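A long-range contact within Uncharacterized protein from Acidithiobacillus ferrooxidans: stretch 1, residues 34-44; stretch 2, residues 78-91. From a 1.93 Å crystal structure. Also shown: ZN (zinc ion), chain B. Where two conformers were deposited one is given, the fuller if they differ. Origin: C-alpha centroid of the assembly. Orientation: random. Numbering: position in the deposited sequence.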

ATOM      1  N   THR A  34      -5.220  -5.058   0.351  1.00 13.63           N
ATOM      2  CA  THR A  34      -5.758  -5.181  -1.012  1.00 13.07           C
ATOM      3  C   THR A  34      -5.415  -3.932  -1.843  1.00 12.89           C
ATOM      4  O   THR A  34      -5.360  -2.783  -1.344  1.00 14.69           O
ATOM      5  CB  THR A  34      -7.289  -5.424  -1.067  1.00 11.58           C
ATOM      6  OG1 THR A  34      -7.963  -4.295  -0.537  1.00 13.36           O
ATOM      7  CG2 THR A  34      -7.691  -6.705  -0.306  1.00 14.85           C
ATOM      8  N   PHE A  35      -5.199  -4.155  -3.132  1.00 13.92           N
ATOM      9  CA  PHE A  35      -5.031  -3.037  -4.066  1.00 13.33           C
ATOM     10  C   PHE A  35      -6.183  -2.038  -3.958  1.00 12.83           C
ATOM     11  O   PHE A  35      -5.976  -0.819  -4.018  1.00 15.39           O
ATOM     12  CB  PHE A  35      -4.942  -3.588  -5.494  1.00 13.28           C
ATOM     13  CG  PHE A  35      -3.664  -4.365  -5.787  1.00 12.86           C
ATOM     14  CD1 PHE A  35      -2.587  -4.371  -4.911  1.00 17.90           C
ATOM     15  CD2 PHE A  35      -3.508  -5.035  -6.987  1.00 15.85           C
ATOM     16  CE1 PHE A  35      -1.424  -5.059  -5.197  1.00 15.43           C
ATOM     17  CE2 PHE A  35      -2.306  -5.725  -7.271  1.00 20.75           C
ATOM     18  CZ  PHE A  35      -1.273  -5.708  -6.371  1.00 14.46           C
ATOM     19  N   GLU A  36      -7.403  -2.563  -3.827  1.00 12.97           N
ATOM     20  CA  GLU A  36      -8.594  -1.737  -3.691  1.00 14.98           C
ATOM     21  C   GLU A  36      -8.496  -0.817  -2.490  1.00 14.30           C
ATOM     22  O   GLU A  36      -8.757   0.358  -2.596  1.00 14.60           O
ATOM     23  CB  GLU A  36      -9.814  -2.610  -3.508  1.00 14.73           C
ATOM     24  CG  GLU A  36     -11.107  -1.822  -3.348  1.00 16.34           C
ATOM     25  CD  GLU A  36     -12.303  -2.686  -2.946  1.00 13.73           C
ATOM     26  OE1 GLU A  36     -12.118  -3.752  -2.304  1.00 15.19           O
ATOM     27  OE2 GLU A  36     -13.438  -2.284  -3.296  1.00 14.88           O
ATOM     28  N   HIS A  37      -8.180  -1.397  -1.336  1.00 15.37           N
ATOM     29  CA  HIS A  37      -8.034  -0.652  -0.083  1.00 15.50           C
ATOM     30  C   HIS A  37      -6.986   0.448  -0.208  1.00 14.91           C
ATOM     31  O   HIS A  37      -7.243   1.605   0.140  1.00 15.02           O
ATOM     32  CB  HIS A  37      -7.710  -1.640   1.035  1.00 14.95           C
ATOM     33  CG  HIS A  37      -7.762  -1.070   2.416  1.00 16.90           C
ATOM     34  ND1 HIS A  37      -7.309  -1.769   3.510  1.00 18.36           N
ATOM     35  CD2 HIS A  37      -8.227   0.105   2.888  1.00 18.43           C
ATOM     36  CE1 HIS A  37      -7.486  -1.045   4.595  1.00 21.61           C
ATOM     37  NE2 HIS A  37      -8.031   0.097   4.244  1.00 16.44           N
ATOM     38  N   LEU A  38      -5.837   0.100  -0.773  1.00 14.82           N
ATOM     39  CA  LEU A  38      -4.771   1.075  -0.991  1.00 14.49           C
ATOM     40  C   LEU A  38      -5.247   2.247  -1.882  1.00 14.59           C
ATOM     41  O   LEU A  38      -4.980   3.429  -1.612  1.00 15.97           O
ATOM     42  CB  LEU A  38      -3.540   0.380  -1.605  1.00 15.71           C
ATOM     43  CG  LEU A  38      -2.776  -0.595  -0.697  1.00 15.77           C
ATOM     44  CD1 LEU A  38      -1.919  -1.509  -1.550  1.00 12.57           C
ATOM     45  CD2 LEU A  38      -1.929   0.157   0.321  1.00 16.38           C
ATOM     46  N   ARG A  39      -5.979   1.916  -2.930  1.00 14.88           N
ATOM     47  CA  ARG A  39      -6.476   2.937  -3.827  1.00 15.68           C
ATOM     48  C   ARG A  39      -7.492   3.849  -3.151  1.00 15.18           C
ATOM     49  O   ARG A  39      -7.431   5.072  -3.305  1.00 13.67           O
ATOM     50  CB  ARG A  39      -7.048   2.276  -5.094  1.00 12.68           C
ATOM     51  CG  ARG A  39      -7.606   3.234  -6.140  1.00 16.67           C
ATOM     52  CD  ARG A  39      -6.582   4.219  -6.625  1.00 18.66           C
ATOM     53  NE  ARG A  39      -7.195   5.240  -7.451  1.00 20.04           N
ATOM     54  CZ  ARG A  39      -7.684   6.399  -7.010  1.00 28.36           C
ATOM     55  NH1 ARG A  39      -7.640   6.723  -5.732  1.00 22.84           N
ATOM     56  NH2 ARG A  39      -8.233   7.248  -7.865  1.00 28.49           N
ATOM     57  N   VAL A  40      -8.444   3.284  -2.417  1.00 17.30           N
ATOM     58  CA  VAL A  40      -9.489   4.140  -1.839  1.00 17.68           C
ATOM     59  C   VAL A  40      -8.959   4.940  -0.659  1.00 19.25           C
ATOM     60  O   VAL A  40      -9.525   5.962  -0.329  1.00 16.95           O
ATOM     61  CB  VAL A  40     -10.792   3.379  -1.502  1.00 20.56           C
ATOM     62  CG1 VAL A  40     -11.320   2.651  -2.761  1.00 18.26           C
ATOM     63  CG2 VAL A  40     -10.592   2.412  -0.431  1.00 20.11           C
ATOM     64  N   GLU A  41      -7.885   4.472  -0.029  1.00 20.19           N
ATOM     65  CA  GLU A  41      -7.144   5.236   1.022  1.00 26.87           C
ATOM     66  C   GLU A  41      -5.900   5.962   0.513  1.00 29.23           C
ATOM     67  O   GLU A  41      -5.072   6.362   1.309  1.00 33.45           O
ATOM     68  CB  GLU A  41      -6.607   4.277   2.084  1.00 29.28           C
ATOM     69  CG  GLU A  41      -7.625   3.410   2.732  1.00 31.83           C
ATOM     70  CD  GLU A  41      -8.187   4.048   3.932  1.00 37.32           C
ATOM     71  OE1 GLU A  41      -8.210   5.295   3.915  1.00 29.56           O
ATOM     72  OE2 GLU A  41      -8.567   3.303   4.875  1.00 23.32           O
ATOM     73  N   CYS A  42      -5.727   6.071  -0.792  1.00 34.75           N
ATOM     74  CA  CYS A  42      -4.564   6.731  -1.374  1.00 41.06           C
ATOM     75  C   CYS A  42      -4.425   8.162  -0.838  1.00 47.50           C
ATOM     76  O   CYS A  42      -5.297   8.976  -1.124  1.00 48.92           O
ATOM     77  CB  CYS A  42      -4.714   6.745  -2.895  1.00 41.45           C
ATOM     78  SG  CYS A  42      -3.345   7.500  -3.773  1.00 50.55           S
ATOM     79  N   PRO A  43      -3.343   8.477  -0.060  1.00 52.71           N
ATOM     80  CA  PRO A  43      -3.203   9.829   0.531  1.00 56.45           C
ATOM     81  C   PRO A  43      -3.311  10.912  -0.538  1.00 59.97           C
ATOM     82  O   PRO A  43      -3.799  12.014  -0.263  1.00 64.22           O
ATOM     83  CB  PRO A  43      -1.801   9.814   1.154  1.00 55.82           C
ATOM     84  CG  PRO A  43      -1.460   8.415   1.300  1.00 53.30           C
ATOM     85  CD  PRO A  43      -2.097   7.720   0.131  1.00 52.88           C
ATOM     86  N   CYS A  44      -2.853  10.588  -1.746  1.00 62.15           N
ATOM     87  CA  CYS A  44      -3.204  11.344  -2.934  1.00 63.40           C
ATOM     88  C   CYS A  44      -4.268  10.542  -3.665  1.00 63.79           C
ATOM     89  O   CYS A  44      -5.156  11.101  -4.298  1.00 66.20           O
ATOM     90  CB  CYS A  44      -1.989  11.574  -3.823  1.00 63.91           C
ATOM     91  N   GLN A  78       5.786   5.008  -3.700  1.00 16.76           N
ATOM     92  CA  GLN A  78       4.825   5.599  -4.593  1.00 17.10           C
ATOM     93  C   GLN A  78       4.132   4.413  -5.258  1.00 15.46           C
ATOM     94  O   GLN A  78       4.800   3.532  -5.840  1.00 15.64           O
ATOM     95  CB  GLN A  78       5.551   6.421  -5.643  1.00 16.14           C
ATOM     96  CG  GLN A  78       4.645   7.135  -6.632  1.00 18.37           C
ATOM     97  CD  GLN A  78       5.414   7.765  -7.796  1.00 23.38           C
ATOM     98  OE1 GLN A  78       6.370   7.174  -8.364  1.00 26.01           O
ATOM     99  NE2 GLN A  78       4.975   8.941  -8.192  1.00 30.73           N
ATOM    100  N   LEU A  79       2.813   4.380  -5.195  1.00 14.08           N
ATOM    101  CA  LEU A  79       2.065   3.314  -5.872  1.00 13.43           C
ATOM    102  C   LEU A  79       1.463   3.890  -7.157  1.00 15.13           C
ATOM    103  O   LEU A  79       0.898   4.988  -7.153  1.00 16.16           O
ATOM    104  CB  LEU A  79       0.986   2.718  -4.977  1.00 14.72           C
ATOM    105  CG  LEU A  79       1.388   2.131  -3.632  1.00 17.57           C
ATOM    106  CD1 LEU A  79       0.210   1.409  -3.029  1.00 19.52           C
ATOM    107  CD2 LEU A  79       2.626   1.243  -3.765  1.00 16.07           C
ATOM    108  N   HIS A  80       1.650   3.189  -8.267  1.00 14.17           N
ATOM    109  CA  HIS A  80       1.011   3.544  -9.539  1.00 15.84           C
ATOM    110  C   HIS A  80      -0.158   2.594  -9.768  1.00 17.46           C
ATOM    111  O   HIS A  80       0.008   1.369  -9.727  1.00 18.23           O
ATOM    112  CB  HIS A  80       1.993   3.448 -10.700  1.00 15.06           C
ATOM    113  CG  HIS A  80       3.154   4.368 -10.571  1.00 23.35           C
ATOM    114  ND1 HIS A  80       3.301   5.489 -11.356  1.00 32.98           N
ATOM    115  CD2 HIS A  80       4.201   4.363  -9.717  1.00 24.72           C
ATOM    116  CE1 HIS A  80       4.401   6.123 -11.001  1.00 31.00           C
ATOM    117  NE2 HIS A  80       4.968   5.460 -10.015  1.00 27.13           N
ATOM    118  N   PHE A  81      -1.323   3.165 -10.009  1.00 17.23           N
ATOM    119  CA  PHE A  81      -2.551   2.405 -10.129  1.00 17.71           C
ATOM    120  C   PHE A  81      -3.027   2.329 -11.580  1.00 18.90           C
ATOM    121  O   PHE A  81      -2.644   3.144 -12.434  1.00 16.34           O
ATOM    122  CB  PHE A  81      -3.647   3.027  -9.254  1.00 15.68           C
ATOM    123  CG  PHE A  81      -3.369   2.947  -7.771  1.00 15.52           C
ATOM    124  CD1 PHE A  81      -3.658   1.791  -7.059  1.00 13.35           C
ATOM    125  CD2 PHE A  81      -2.879   4.044  -7.084  1.00 13.86           C
ATOM    126  CE1 PHE A  81      -3.430   1.724  -5.678  1.00 10.36           C
ATOM    127  CE2 PHE A  81      -2.643   3.987  -5.710  1.00 15.47           C
ATOM    128  CZ  PHE A  81      -2.923   2.811  -5.013  1.00 16.56           C
ATOM    129  N   SER A  82      -3.864   1.330 -11.842  1.00 18.94           N
ATOM    130  CA  SER A  82      -4.335   1.042 -13.189  1.00 18.83           C
ATOM    131  C   SER A  82      -5.402   2.038 -13.700  1.00 21.47           C
ATOM    132  O   SER A  82      -5.676   2.079 -14.889  1.00 22.99           O
ATOM    133  CB  SER A  82      -4.825  -0.400 -13.246  1.00 18.08           C
ATOM    134  OG  SER A  82      -5.980  -0.562 -12.461  1.00 15.78           O
ATOM    135  N   ASP A  83      -5.997   2.838 -12.812  1.00 22.36           N
ATOM    136  CA  ASP A  83      -6.877   3.938 -13.234  1.00 25.15           C
ATOM    137  C   ASP A  83      -6.128   5.265 -13.574  1.00 28.88           C
ATOM    138  O   ASP A  83      -6.783   6.271 -13.782  1.00 36.04           O
ATOM    139  CB  ASP A  83      -8.014   4.162 -12.217  1.00 21.75           C
ATOM    140  CG  ASP A  83      -7.510   4.545 -10.827  1.00 25.13           C
ATOM    141  OD1 ASP A  83      -6.306   4.419 -10.541  1.00 22.61           O
ATOM    142  OD2 ASP A  83      -8.317   5.011 -10.021  1.00 30.20           O
ATOM    143  N   GLY A  84      -4.785   5.253 -13.674  1.00 33.54           N
ATOM    144  CA  GLY A  84      -3.946   6.457 -14.016  1.00 34.05           C
ATOM    145  C   GLY A  84      -3.380   7.212 -12.797  1.00 33.63           C
ATOM    146  O   GLY A  84      -2.460   8.058 -12.893  1.00 31.18           O
ATOM    147  N   HIS A  85      -3.930   6.893 -11.633  1.00 33.26           N
ATOM    148  CA  HIS A  85      -3.555   7.619 -10.442  0.50 32.61           C
ATOM    149  C   HIS A  85      -2.210   7.093  -9.922  1.00 32.38           C
ATOM    150  O   HIS A  85      -1.952   5.898  -9.838  1.00 27.51           O
ATOM    151  CB  HIS A  85      -4.727   7.668  -9.465  0.50 32.46           C
ATOM    152  CG  HIS A  85      -5.896   8.432 -10.016  0.50 33.26           C
ATOM    153  ND1 HIS A  85      -6.036   9.795  -9.858  0.50 36.05           N
ATOM    154  CD2 HIS A  85      -6.930   8.038 -10.799  0.50 25.75           C
ATOM    155  CE1 HIS A  85      -7.132  10.199 -10.477  0.50 36.55           C
ATOM    156  NE2 HIS A  85      -7.693   9.151 -11.056  0.50 36.80           N
ATOM    157  N   ASN A  86      -1.325   8.026  -9.660  1.00 35.17           N
ATOM    158  CA  ASN A  86       0.105   7.703  -9.508  1.00 39.45           C
ATOM    159  C   ASN A  86       0.823   8.659  -8.608  1.00 42.29           C
ATOM    160  O   ASN A  86       2.025   8.530  -8.388  1.00 42.99           O
ATOM    161  CB  ASN A  86       0.797   7.712 -10.880  1.00 38.02           C
ATOM    162  N   THR A  87       0.093   9.678  -8.160  1.00 46.78           N
ATOM    163  CA  THR A  87       0.379  10.288  -6.892  1.00 48.99           C
ATOM    164  C   THR A  87      -0.093   9.176  -5.953  1.00 47.03           C
ATOM    165  O   THR A  87      -0.614   8.112  -6.380  1.00 49.91           O
ATOM    166  CB  THR A  87      -0.381  11.646  -6.632  1.00 49.73           C
ATOM    167  OG1 THR A  87      -0.657  12.310  -7.869  1.00 52.16           O
ATOM    168  CG2 THR A  87       0.453  12.571  -5.729  1.00 51.03           C
ATOM    169  N   GLY A  88       0.123   9.406  -4.677  1.00 42.03           N
ATOM    170  CA  GLY A  88      -0.088   8.389  -3.703  1.00 35.23           C
ATOM    171  C   GLY A  88       1.295   7.985  -3.309  1.00 28.71           C
ATOM    172  O   GLY A  88       1.840   7.029  -3.865  1.00 24.44           O
ATOM    173  N   ILE A  89       1.860   8.766  -2.390  1.00 22.57           N
ATOM    174  CA  ILE A  89       3.097   8.402  -1.707  1.00 23.18           C
ATOM    175  C   ILE A  89       2.595   7.847  -0.387  1.00 21.62           C
ATOM    176  O   ILE A  89       1.855   8.512   0.327  1.00 21.72           O
ATOM    177  CB  ILE A  89       4.031   9.593  -1.476  1.00 23.54           C
ATOM    178  CG1 ILE A  89       4.428  10.247  -2.819  1.00 30.89           C
ATOM    179  CG2 ILE A  89       5.272   9.191  -0.676  1.00 20.72           C
ATOM    180  CD1 ILE A  89       5.296   9.391  -3.725  1.00 24.83           C
ATOM    181  N   PHE A  90       2.940   6.599  -0.111  1.00 20.31           N
ATOM    182  CA  PHE A  90       2.492   5.919   1.092  1.00 20.29           C
ATOM    183  C   PHE A  90       3.701   5.741   1.987  1.00 19.80           C
ATOM    184  O   PHE A  90       4.641   5.004   1.626  1.00 21.30           O
ATOM    185  CB  PHE A  90       1.942   4.542   0.771  1.00 19.89           C
ATOM    186  CG  PHE A  90       0.636   4.543   0.014  1.00 18.97           C
ATOM    187  CD1 PHE A  90       0.594   4.924  -1.318  1.00 18.07           C
ATOM    188  CD2 PHE A  90      -0.528   4.078   0.615  1.00 21.92           C
ATOM    189  CE1 PHE A  90      -0.579   4.882  -2.033  1.00 24.82           C
ATOM    190  CE2 PHE A  90      -1.717   4.060  -0.106  1.00 15.62           C
ATOM    191  CZ  PHE A  90      -1.730   4.465  -1.423  1.00 15.45           C
ATOM    192  N   THR A  91       3.683   6.372   3.157  1.00 17.96           N
ATOM    193  CA  THR A  91       4.769   6.154   4.098  1.00 15.11           C
ATOM    194  C   THR A  91       4.601   4.757   4.703  1.00 17.87           C
ATOM    195  O   THR A  91       3.492   4.202   4.729  1.00 16.26           O
ATOM    196  CB  THR A  91       4.822   7.187   5.207  1.00 15.30           C
ATOM    197  OG1 THR A  91       3.672   7.069   6.058  1.00 20.46           O
ATOM    198  CG2 THR A  91       4.885   8.594   4.623  1.00 20.20           C
TER
HETATM  199 ZN    ZN B 101      -8.850   1.421   5.556  1.00 24.27          ZN

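The short helix 35-40 and the segment after it pack against two strands, 78-81 and 89-91, and the turn region between them, burying 573 Å² in all. Polar pairing across the contact centres on Arg39 and Asp83. Arg39 NE donates to Asp83 OD2 at 2.8 Å, the shortest bond of a salt bridge; weak bonds run from Arg39 NE to Asp83 OD1 (3.3 Å) and from Arg39 NH2 to Asp83 OD2 (3.1 Å). Asp83 OD2 is also hydrogen-bonded elsewhere in the structure. The carboxylate lies at the edge of the guanidinium, where the N-H groups point, while His85 CB covers one face. The arginine's aliphatic part serves a second purpose: CD sits over the Phe81 ring, 3.7 Å from its centroid, in a CH-pi contact. Asp83 is held in a type I turn, Phe81 to Gly84, closed by Gly84 N to Phe81 O (3.3 Å); Phe81 N is satisfied by His85 O (2.8 Å).

Away from the salt bridge the contact is largely apolar. Leu38, buried, points toward stretch 2. Leu38 CD1 meets Leu79 CD1 at 3.9 Å, Leu38 CB lies 4.2 Å from Phe81 CZ, and Leu38 CD2 lies 3.9 Å from Phe90 CE2. Pro43 CD lies over a face of Phe90, 3.7 Å from the ring centroid. Cys42 SG approaches Gly88 CA to 3.4 Å; a CB on Gly88 would lie 2.5 Å from Cys42 SG, a clash, and the backbone angles there independently call for glycine. Gly88 O accepts from Leu79 N (3.1 Å), tying strand 78-81 to the residue just before strand 89-91.

At the N-terminus of the helix, Thr34 OG1 accepts from His37 N (3.0 Å), a capping bond; Leu38 N donates to Thr34 O (3.0 Å) and Arg39 N to Phe35 O (2.9 Å). His37 NE2 and Glu41 OE2 each bind zinc at 2.0 Å, with two further ligand atoms from elsewhere in the structure.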